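Local atomic coordinates of arsenate Reductase (Corynebacterium glutamicum, PDB entry 3T38), a protein that reduces arsenate to arsenite in a thioredoxin-dependent manner and is built on the low molecular weight tyrosine phosphatase fold. Residues L85-H90 with D155-M160; S103-S108 with R200-W205; E129-R134 with E192-I197. All blocks are in the same frame, centred on the assembly; numbering follows the deposited sequence.

Interaction 1: L85-H90 with D155-M160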
loop_
_atom_site.group_PDB
_atom_site.type_symbol
_atom_site.label_atom_id
_atom_site.label_comp_id
_atom_site.label_asym_id
_atom_site.label_seq_id
_atom_site.Cartn_x
_atom_site.Cartn_y
_atom_site.Cartn_z
ATOM N N LEU A 85 -9.645 -10.686 -10.942
ATOM C CA LEU A 85 -8.699 -9.663 -10.705
ATOM C C LEU A 85 -7.622 -9.638 -11.814
ATOM O O LEU A 85 -7.011 -10.673 -12.109
ATOM C CB LEU A 85 -8.042 -9.898 -9.339
ATOM C CG LEU A 85 -6.824 -8.968 -9.102
ATOM C CD1 LEU A 85 -7.189 -7.506 -8.827
ATOM C CD2 LEU A 85 -5.893 -9.445 -8.046
ATOM N N PHE A 86 -7.360 -8.456 -12.390
ATOM C CA PHE A 86 -6.245 -8.276 -13.353
ATOM C C PHE A 86 -5.160 -7.423 -12.702
ATOM O O PHE A 86 -5.485 -6.469 -11.988
ATOM C CB PHE A 86 -6.709 -7.622 -14.670
ATOM C CG PHE A 86 -7.785 -8.408 -15.368
ATOM C CD1 PHE A 86 -9.156 -8.197 -15.046
ATOM C CD2 PHE A 86 -7.449 -9.418 -16.281
ATOM C CE1 PHE A 86 -10.174 -8.958 -15.691
ATOM C CE2 PHE A 86 -8.471 -10.187 -16.939
ATOM C CZ PHE A 86 -9.812 -9.975 -16.631
ATOM N N ILE A 87 -3.892 -7.757 -12.975
ATOM C CA ILE A 87 -2.756 -7.134 -12.301
ATOM C C ILE A 87 -1.698 -6.876 -13.368
ATOM O O ILE A 87 -1.362 -7.810 -14.057
ATOM C CB ILE A 87 -2.133 -8.112 -11.211
ATOM C CG1 ILE A 87 -3.195 -8.512 -10.155
ATOM C CG2 ILE A 87 -0.927 -7.440 -10.466
ATOM C CD1 ILE A 87 -2.704 -9.464 -9.165
ATOM N N CYS A 88 -1.211 -5.628 -13.496
ATOM C CA CYS A 88 -0.085 -5.261 -14.432
ATOM C C CYS A 88 0.757 -4.267 -13.650
ATOM O O CYS A 88 0.558 -4.130 -12.424
ATOM C CB CYS A 88 -0.605 -4.631 -15.737
ATOM S SG CYS A 88 -1.459 -2.972 -15.526
ATOM N N VAL A 89 1.746 -3.635 -14.284
ATOM C CA VAL A 89 2.681 -2.846 -13.480
ATOM C C VAL A 89 2.025 -1.566 -12.933
ATOM O O VAL A 89 1.938 -1.406 -11.743
ATOM C CB VAL A 89 4.036 -2.578 -14.185
ATOM C CG1 VAL A 89 4.916 -1.651 -13.317
ATOM C CG2 VAL A 89 4.767 -3.916 -14.506
ATOM N N HIS A 90 1.451 -0.737 -13.801
ATOM C CA HIS A 90 1.050 0.623 -13.478
ATOM C C HIS A 90 -0.423 0.778 -13.268
ATOM O O HIS A 90 -0.848 1.867 -12.898
ATOM C CB HIS A 90 1.431 1.533 -14.620
ATOM C CG HIS A 90 2.895 1.589 -14.833
ATOM N ND1 HIS A 90 3.481 1.193 -16.007
ATOM C CD2 HIS A 90 3.902 1.968 -14.004
ATOM C CE1 HIS A 90 4.788 1.370 -15.914
ATOM N NE2 HIS A 90 5.067 1.825 -14.701
ATOM N N ASP A 155 -11.759 -15.323 -7.564
ATOM C CA ASP A 155 -11.784 -16.722 -8.091
ATOM C C ASP A 155 -10.774 -16.890 -9.253
ATOM O O ASP A 155 -10.315 -17.973 -9.504
ATOM C CB ASP A 155 -13.185 -17.120 -8.578
ATOM C CG ASP A 155 -14.235 -17.012 -7.490
ATOM O OD1 ASP A 155 -14.249 -17.876 -6.593
ATOM O OD2 ASP A 155 -15.036 -16.047 -7.485
ATOM N N TYR A 156 -10.463 -15.804 -9.966
ATOM C CA TYR A 156 -9.492 -15.791 -11.073
ATOM C C TYR A 156 -8.529 -14.640 -10.826
ATOM O O TYR A 156 -8.972 -13.525 -10.544
ATOM C CB TYR A 156 -10.183 -15.517 -12.422
ATOM C CG TYR A 156 -11.084 -16.618 -12.905
ATOM C CD1 TYR A 156 -12.352 -16.784 -12.342
ATOM C CD2 TYR A 156 -10.652 -17.535 -13.894
ATOM C CE1 TYR A 156 -13.202 -17.814 -12.740
ATOM C CE2 TYR A 156 -11.520 -18.606 -14.336
ATOM C CZ TYR A 156 -12.793 -18.734 -13.729
ATOM O OH TYR A 156 -13.676 -19.730 -14.106
ATOM N N VAL A 157 -7.223 -14.879 -10.953
ATOM C CA VAL A 157 -6.259 -13.799 -10.786
ATOM C C VAL A 157 -5.420 -13.834 -12.023
ATOM O O VAL A 157 -4.778 -14.851 -12.283
ATOM C CB VAL A 157 -5.314 -14.020 -9.543
ATOM C CG1 VAL A 157 -4.173 -12.992 -9.534
ATOM C CG2 VAL A 157 -6.085 -14.036 -8.187
ATOM N N ILE A 158 -5.432 -12.745 -12.794
ATOM C CA ILE A 158 -4.745 -12.716 -14.102
ATOM C C ILE A 158 -3.649 -11.700 -14.055
ATOM O O ILE A 158 -3.872 -10.541 -13.868
ATOM C CB ILE A 158 -5.685 -12.436 -15.336
ATOM C CG1 ILE A 158 -6.751 -13.526 -15.499
ATOM C CG2 ILE A 158 -4.923 -12.398 -16.638
ATOM C CD1 ILE A 158 -7.934 -13.365 -14.587
ATOM N N THR A 159 -2.479 -12.189 -14.328
ATOM C CA THR A 159 -1.222 -11.506 -14.259
ATOM C C THR A 159 -0.774 -11.030 -15.650
ATOM O O THR A 159 -0.890 -11.769 -16.610
ATOM C CB THR A 159 -0.224 -12.546 -13.631
ATOM O OG1 THR A 159 -0.036 -12.159 -12.255
ATOM C CG2 THR A 159 1.045 -12.669 -14.363
HETATM N N MSE A 160 -0.314 -9.783 -15.750
HETATM C CA MSE A 160 0.018 -9.180 -17.049
HETATM C C MSE A 160 1.368 -8.393 -17.009
HETATM O O MSE A 160 1.445 -7.203 -17.366
HETATM C CB MSE A 160 -1.146 -8.279 -17.501
HETATM C CG MSE A 160 -2.504 -8.855 -17.118
HETATM SE SE MSE A 160 -4.004 -7.759 -17.796
HETATM C CE MSE A 160 -3.716 -7.910 -19.727
HETATM O O HOH W 1 2.368 -5.027 -16.855
#
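Phe86 and Ile158 project side by side from the same surface of the sheet, Phe86 CD2 lying 3.6 Å from Ile158 CB. The isoleucine offers its branch point and both branches to the CD2–CE2 side of the ring, approaching it obliquely. Two residues further along the chain, Met160, present as selenomethionine, adds a Met-aromatic contact: its selenium sits 5.3 Å from the centroid of the Phe86 ring, again oblique. With chi1 at -37° its CG is anti to the carbonyl carbon, and this CG comes 3.4 Å from Ile87 O. On the opposite surface the contact is between aliphatic side chains, with Ile87 CD1 3.8 Å from Val157 CG1 and Leu85 CD2 approaching the same Val157 CG1 more loosely.

Backbone hydrogen bonds hold these pairs in parallel register. Leu85 N gives to Tyr156 O and Ile87 N to Ile158 O, while Leu85 O accepts from Ile158 N at 2.7 Å and Ile87 O from Met160 N, so Leu85 and Ile87 each use both N and O toward this strand. The two strands are the central pair of a four-stranded parallel sheet with strand order 2-1-3-4, as in the low molecular weight phosphatase family. Cys88 ends its strand, consistent with the start of the CX5R P-loop in that family.

Further out, helices close over the Phe86 surface: Ala98 and Leu102 of helix 94-106 touch the Phe86 side chain, as do Ile201 and Leu204 of helix 190-211, while Ile197 meets Met160. Strand 173-176 flanks the second strand, its Leu175 against Ile158. Tyr156 turns away from the pairing, and its hydroxyl is hydrogen-bonded to Ser211 OG.

Interaction 2: S103-S108 with R200-W205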
loop_
_atom_site.group_PDB
_atom_site.type_symbol
_atom_site.label_atom_id
_atom_site.label_comp_id
_atom_site.label_asym_id
_atom_site.label_seq_id
_atom_site.Cartn_x
_atom_site.Cartn_y
_atom_site.Cartn_z
ATOM N N SER A 103 -15.967 -6.420 -17.809
ATOM C CA SER A 103 -17.225 -5.852 -17.289
ATOM C C SER A 103 -18.206 -5.567 -18.390
ATOM O O SER A 103 -19.406 -5.751 -18.220
ATOM C CB SER A 103 -16.994 -4.580 -16.425
ATOM O OG SER A 103 -16.020 -4.872 -15.405
ATOM N N HIS A 104 -17.675 -5.116 -19.523
ATOM C CA HIS A 104 -18.460 -4.751 -20.689
ATOM C C HIS A 104 -19.179 -5.991 -21.306
ATOM O O HIS A 104 -20.372 -5.896 -21.638
ATOM C CB HIS A 104 -17.543 -4.047 -21.687
ATOM C CG HIS A 104 -18.079 -3.949 -23.076
ATOM N ND1 HIS A 104 -18.902 -2.920 -23.489
ATOM C CD2 HIS A 104 -17.834 -4.702 -24.180
ATOM C CE1 HIS A 104 -19.187 -3.075 -24.773
ATOM N NE2 HIS A 104 -18.539 -4.140 -25.220
ATOM N N TYR A 105 -18.493 -7.140 -21.429
ATOM C CA TYR A 105 -19.179 -8.387 -21.885
ATOM C C TYR A 105 -20.057 -8.946 -20.806
ATOM O O TYR A 105 -21.113 -9.358 -21.074
ATOM C CB TYR A 105 -18.174 -9.459 -22.386
ATOM C CG TYR A 105 -17.302 -8.944 -23.543
ATOM C CD1 TYR A 105 -17.880 -8.441 -24.664
ATOM C CD2 TYR A 105 -15.931 -8.950 -23.481
ATOM C CE1 TYR A 105 -17.136 -7.948 -25.708
ATOM C CE2 TYR A 105 -15.141 -8.406 -24.525
ATOM C CZ TYR A 105 -15.761 -7.923 -25.640
ATOM O OH TYR A 105 -15.068 -7.398 -26.752
ATOM N N ALA A 106 -19.622 -8.925 -19.559
ATOM C CA ALA A 106 -20.259 -9.741 -18.494
ATOM C C ALA A 106 -21.287 -8.980 -17.656
ATOM O O ALA A 106 -22.201 -9.567 -17.131
ATOM C CB ALA A 106 -19.141 -10.381 -17.574
ATOM N N GLY A 107 -21.135 -7.660 -17.525
ATOM C CA GLY A 107 -22.029 -6.849 -16.685
ATOM C C GLY A 107 -21.986 -7.322 -15.237
ATOM O O GLY A 107 -20.932 -7.586 -14.705
ATOM N N SER A 108 -23.165 -7.443 -14.621
ATOM C CA SER A 108 -23.401 -7.937 -13.252
ATOM C C SER A 108 -23.054 -9.379 -12.962
ATOM O O SER A 108 -23.049 -9.784 -11.792
ATOM C CB SER A 108 -24.913 -7.876 -13.001
ATOM O OG SER A 108 -25.280 -6.573 -12.678
ATOM N N ARG A 200 -8.364 -12.178 -25.749
ATOM C CA ARG A 200 -8.146 -13.049 -24.596
ATOM C C ARG A 200 -9.326 -12.944 -23.589
ATOM O O ARG A 200 -9.702 -13.925 -22.938
ATOM C CB ARG A 200 -6.816 -12.711 -23.881
ATOM C CG ARG A 200 -5.493 -13.171 -24.660
ATOM C CD ARG A 200 -4.251 -12.560 -24.001
ATOM N NE ARG A 200 -2.968 -13.196 -24.320
ATOM C CZ ARG A 200 -2.570 -14.386 -23.848
ATOM N NH1 ARG A 200 -3.370 -15.136 -23.072
ATOM N NH2 ARG A 200 -1.378 -14.843 -24.179
ATOM N N ILE A 201 -9.882 -11.747 -23.468
ATOM C CA ILE A 201 -11.011 -11.501 -22.589
ATOM C C ILE A 201 -12.231 -12.288 -23.108
ATOM O O ILE A 201 -12.977 -12.879 -22.318
ATOM C CB ILE A 201 -11.340 -9.955 -22.489
ATOM C CG1 ILE A 201 -10.252 -9.225 -21.731
ATOM C CG2 ILE A 201 -12.742 -9.697 -21.856
ATOM C CD1 ILE A 201 -10.168 -9.654 -20.219
ATOM N N ARG A 202 -12.433 -12.300 -24.431
ATOM C CA ARG A 202 -13.531 -13.103 -25.003
ATOM C C ARG A 202 -13.490 -14.572 -24.629
ATOM O O ARG A 202 -14.508 -15.118 -24.237
ATOM C CB ARG A 202 -13.667 -12.928 -26.505
ATOM C CG ARG A 202 -14.036 -11.509 -26.898
ATOM C CD ARG A 202 -13.870 -11.388 -28.405
ATOM N NE ARG A 202 -14.231 -10.072 -28.892
ATOM C CZ ARG A 202 -15.475 -9.700 -29.181
ATOM N NH1 ARG A 202 -16.486 -10.534 -29.020
ATOM N NH2 ARG A 202 -15.699 -8.475 -29.626
ATOM N N GLU A 203 -12.309 -15.184 -24.706
ATOM C CA GLU A 203 -12.155 -16.600 -24.367
ATOM C C GLU A 203 -12.320 -16.803 -22.880
ATOM O O GLU A 203 -12.917 -17.775 -22.465
ATOM C CB GLU A 203 -10.810 -17.166 -24.811
ATOM C CG GLU A 203 -10.621 -17.169 -26.318
ATOM C CD GLU A 203 -11.830 -17.769 -27.097
ATOM O OE1 GLU A 203 -12.269 -18.922 -26.774
ATOM O OE2 GLU A 203 -12.326 -17.076 -28.043
ATOM N N LEU A 204 -11.810 -15.863 -22.087
ATOM C CA LEU A 204 -11.907 -15.979 -20.671
ATOM C C LEU A 204 -13.387 -15.932 -20.265
ATOM O O LEU A 204 -13.804 -16.788 -19.507
ATOM C CB LEU A 204 -11.109 -14.893 -19.947
ATOM C CG LEU A 204 -11.406 -14.776 -18.445
ATOM C CD1 LEU A 204 -10.909 -16.023 -17.667
ATOM C CD2 LEU A 204 -10.797 -13.527 -17.842
ATOM N N TRP A 205 -14.155 -14.974 -20.805
ATOM C CA TRP A 205 -15.593 -14.849 -20.535
ATOM C C TRP A 205 -16.407 -16.080 -20.999
ATOM O O TRP A 205 -17.240 -16.624 -20.250
ATOM C CB TRP A 205 -16.116 -13.539 -21.146
ATOM C CG TRP A 205 -17.629 -13.310 -21.107
ATOM C CD1 TRP A 205 -18.434 -12.919 -22.152
ATOM C CD2 TRP A 205 -18.490 -13.490 -19.980
ATOM N NE1 TRP A 205 -19.730 -12.821 -21.722
ATOM C CE2 TRP A 205 -19.792 -13.166 -20.395
ATOM C CE3 TRP A 205 -18.281 -13.908 -18.650
ATOM C CZ2 TRP A 205 -20.900 -13.239 -19.525
ATOM C CZ3 TRP A 205 -19.371 -13.967 -17.777
ATOM C CH2 TRP A 205 -20.669 -13.632 -18.221
#
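Chi1 of Trp205 (173°) puts CG anti to the backbone N, while that of Tyr105 puts CG anti to the carbonyl carbon. The indole meets the end of the opposing helix, and the phenol meets Ile201 and Arg202. Ala106 CB stands over the six-membered ring of Trp205, 3.6 Å from its centroid and only 10° off the normal, a well-centred CH-pi contact. Beside it, Tyr105 CB packs 3.5 Å from Trp205 CD1 on the five-membered ring, so consecutive residues both touch the indole, Ala106 over the face and Tyr105 CB obliquely.

The phenol ring uses its rim. Ile201 CG2 lies in the ring plane at the edge, 3.7 Å from Tyr105 CD2. At the tip, Tyr105 OH sits about 3.0 Å above the guanidinium plane of Arg202, toward one side of that group, with the two planes 46° apart. Although Tyr105 OH and Arg202 NH2 are 3.1 Å apart, their angle is too poor for a hydrogen bond; the hydroxyl is instead bonded to Asp198 OD1, a turn earlier on the same helix as Arg202. Asp198 also forms a long, weak ion pair with Arg202 NE.

Ile201 carries the contact inward, touching Ala98 and Leu102. The C-terminal end of helix 94-106 is thus laid against helix 190-211 on one surface of the sheet, the layered alpha/beta arrangement of the low molecular weight tyrosine phosphatase fold.

Interaction 3: E129-R134 with E192-I197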
loop_
_atom_site.group_PDB
_atom_site.type_symbol
_atom_site.label_atom_id
_atom_site.label_comp_id
_atom_site.label_asym_id
_atom_site.label_seq_id
_atom_site.Cartn_x
_atom_site.Cartn_y
_atom_site.Cartn_z
ATOM N N GLU A 129 -9.311 7.220 -24.259
ATOM C CA GLU A 129 -9.823 7.601 -25.566
ATOM C C GLU A 129 -10.255 6.400 -26.455
ATOM O O GLU A 129 -11.363 6.438 -27.008
ATOM C CB GLU A 129 -8.876 8.578 -26.309
ATOM C CG GLU A 129 -9.320 8.884 -27.793
ATOM C CD GLU A 129 -8.428 9.904 -28.532
ATOM O OE1 GLU A 129 -7.389 10.335 -27.980
ATOM O OE2 GLU A 129 -8.786 10.308 -29.670
ATOM N N ILE A 130 -9.412 5.361 -26.577
ATOM C CA ILE A 130 -9.722 4.209 -27.447
ATOM C C ILE A 130 -10.931 3.413 -26.936
ATOM O O ILE A 130 -11.802 3.027 -27.727
ATOM C CB ILE A 130 -8.541 3.181 -27.631
ATOM C CG1 ILE A 130 -7.203 3.813 -28.051
ATOM C CG2 ILE A 130 -8.925 2.059 -28.625
ATOM C CD1 ILE A 130 -7.223 4.510 -29.303
ATOM N N LEU A 131 -10.958 3.128 -25.636
ATOM C CA LEU A 131 -12.087 2.399 -25.039
ATOM C C LEU A 131 -13.339 3.217 -25.244
ATOM O O LEU A 131 -14.345 2.710 -25.708
ATOM C CB LEU A 131 -11.856 2.122 -23.554
ATOM C CG LEU A 131 -10.781 1.073 -23.259
ATOM C CD1 LEU A 131 -10.692 0.855 -21.784
ATOM C CD2 LEU A 131 -11.049 -0.273 -24.038
ATOM N N SER A 132 -13.248 4.503 -24.920
ATOM C CA SER A 132 -14.335 5.447 -25.235
ATOM C C SER A 132 -14.848 5.411 -26.688
ATOM O O SER A 132 -16.059 5.393 -26.891
ATOM C CB SER A 132 -13.925 6.863 -24.868
ATOM O OG SER A 132 -14.967 7.729 -25.214
ATOM N N GLU A 133 -13.941 5.359 -27.669
ATOM C CA GLU A 133 -14.284 5.398 -29.113
ATOM C C GLU A 133 -15.074 4.210 -29.586
ATOM O O GLU A 133 -15.609 4.236 -30.683
ATOM C CB GLU A 133 -13.040 5.370 -29.984
ATOM C CG GLU A 133 -12.126 6.544 -29.881
ATOM C CD GLU A 133 -11.078 6.519 -30.988
ATOM O OE1 GLU A 133 -9.884 6.782 -30.687
ATOM O OE2 GLU A 133 -11.461 6.228 -32.154
ATOM N N ARG A 134 -15.067 3.137 -28.807
ATOM C CA ARG A 134 -15.720 1.905 -29.191
ATOM C C ARG A 134 -16.741 1.548 -28.129
ATOM O O ARG A 134 -17.122 0.391 -28.000
ATOM C CB ARG A 134 -14.720 0.759 -29.384
ATOM C CG ARG A 134 -13.995 0.341 -28.116
ATOM C CD ARG A 134 -13.009 -0.755 -28.402
ATOM N NE ARG A 134 -13.617 -2.038 -28.163
ATOM C CZ ARG A 134 -13.135 -3.196 -28.591
ATOM N NH1 ARG A 134 -12.004 -3.214 -29.315
ATOM N NH2 ARG A 134 -13.808 -4.322 -28.307
ATOM N N GLU A 192 -3.021 -2.003 -30.528
ATOM C CA GLU A 192 -2.835 -3.440 -30.717
ATOM C C GLU A 192 -2.952 -4.255 -29.444
ATOM O O GLU A 192 -3.522 -5.340 -29.439
ATOM C CB GLU A 192 -1.479 -3.683 -31.372
ATOM C CG GLU A 192 -1.441 -3.270 -32.870
ATOM C CD GLU A 192 -0.019 -3.030 -33.393
ATOM O OE1 GLU A 192 0.861 -2.591 -32.618
ATOM O OE2 GLU A 192 0.217 -3.260 -34.601
ATOM N N ILE A 193 -2.407 -3.722 -28.367
ATOM C CA ILE A 193 -2.569 -4.313 -27.041
ATOM C C ILE A 193 -4.084 -4.436 -26.681
ATOM O O ILE A 193 -4.498 -5.416 -26.136
ATOM C CB ILE A 193 -1.826 -3.430 -25.960
ATOM C CG1 ILE A 193 -0.321 -3.438 -26.177
ATOM C CG2 ILE A 193 -2.117 -3.914 -24.507
ATOM C CD1 ILE A 193 0.371 -2.344 -25.355
ATOM N N ILE A 194 -4.885 -3.414 -26.965
ATOM C CA ILE A 194 -6.327 -3.474 -26.707
ATOM C C ILE A 194 -6.955 -4.643 -27.472
ATOM O O ILE A 194 -7.688 -5.426 -26.886
ATOM C CB ILE A 194 -7.011 -2.090 -26.940
ATOM C CG1 ILE A 194 -6.579 -1.150 -25.813
ATOM C CG2 ILE A 194 -8.494 -2.185 -26.957
ATOM C CD1 ILE A 194 -6.970 0.374 -25.931
ATOM N N GLU A 195 -6.553 -4.819 -28.735
ATOM C CA GLU A 195 -7.033 -5.919 -29.598
ATOM C C GLU A 195 -6.590 -7.267 -29.099
ATOM O O GLU A 195 -7.364 -8.193 -29.127
ATOM C CB GLU A 195 -6.509 -5.805 -31.023
ATOM C CG GLU A 195 -6.598 -4.431 -31.569
ATOM C CD GLU A 195 -7.919 -4.177 -32.257
ATOM O OE1 GLU A 195 -8.980 -4.507 -31.613
ATOM O OE2 GLU A 195 -7.876 -3.669 -33.427
ATOM N N GLU A 196 -5.326 -7.392 -28.696
ATOM C CA GLU A 196 -4.871 -8.683 -28.192
ATOM C C GLU A 196 -5.584 -9.030 -26.878
ATOM O O GLU A 196 -6.020 -10.145 -26.688
ATOM C CB GLU A 196 -3.363 -8.739 -28.044
ATOM C CG GLU A 196 -2.933 -9.935 -27.206
ATOM C CD GLU A 196 -1.430 -10.153 -27.205
ATOM O OE1 GLU A 196 -0.676 -9.154 -27.410
ATOM O OE2 GLU A 196 -1.008 -11.329 -26.990
ATOM N N ILE A 197 -5.737 -8.058 -25.999
ATOM C CA ILE A 197 -6.370 -8.312 -24.760
ATOM C C ILE A 197 -7.855 -8.686 -24.941
ATOM O O ILE A 197 -8.340 -9.637 -24.316
ATOM C CB ILE A 197 -6.218 -7.092 -23.844
ATOM C CG1 ILE A 197 -4.741 -6.958 -23.387
ATOM C CG2 ILE A 197 -7.231 -7.154 -22.642
ATOM C CD1 ILE A 197 -4.492 -5.527 -22.693
#
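The Arg134 guanidinium meets Glu195 at its edge, where Glu195 OE1 lies near the guanidinium plane, 4.0 Å from Arg134 NH1. That separation exceeds a salt bridge, and the carboxylate is turned 77° out of the guanidinium plane, so the two flat groups do not form a side-on pair; any attraction between the opposite charges is probably long-range. Ile194 CG2 approaches the same group obliquely, 4.4 Å from Arg134 NH1. The firmer polar partner is Asp198, one turn beyond Ile194 on the same helix, whose OD2 makes a salt bridge with Arg134 NH2. Tyr105 also touches the arginine. With chi1 at 65°, Arg134 CG takes the crowded position between the backbone N and the carbonyl carbon, and a further bend at chi3 places NE.

Next to these charged groups lies an aliphatic contact between helix 125-133 and helix 190-211, two of the helices that accompany the parallel sheet in the low molecular weight phosphatase fold. Ile194 supplies most of the surface from its helix. Its chi2 of 171° carries CD1 outward, away from its own CA, and the methyl ends 3.6 Å from Ile130 CB and 3.7 Å from Ile130 CG2, with CG1 of that residue a little farther off. One methyl is therefore set against the branch point of the opposing isoleucine, the two side chains crossing at a slant. The other branch of Ile194 serves the neighbouring residue, its CG2 lying 4.3 Å from Leu131 CD2, a looser approach.

Each helix has further neighbours: Leu131 touches Ile138 in the loop that follows its helix, and Ile194 touches Ile97 of helix 94-106. One turn later Ile197 faces the same helix, against Ile97 and Ala98.

In the fold
Helices 10-24, 31-49 and 55-73 come first in the chain, and strand 83-88 then opens interaction 1, which closes at strand 156-159 around helices 94-106, 125-133 and 148-153. Interaction 2 starts inside that loop, on helix 94-106, and closes beyond it on helix 190-211, so the two cross. Interaction 3 likewise crosses interaction 1, but is nested within the loop of interaction 2. Helix 190-211 serves both later contacts and is the shared element. Side chains bring each of the three interactions into touch with the other two. Sheet centre, two further helices and the C-terminal helix are thereby tied together.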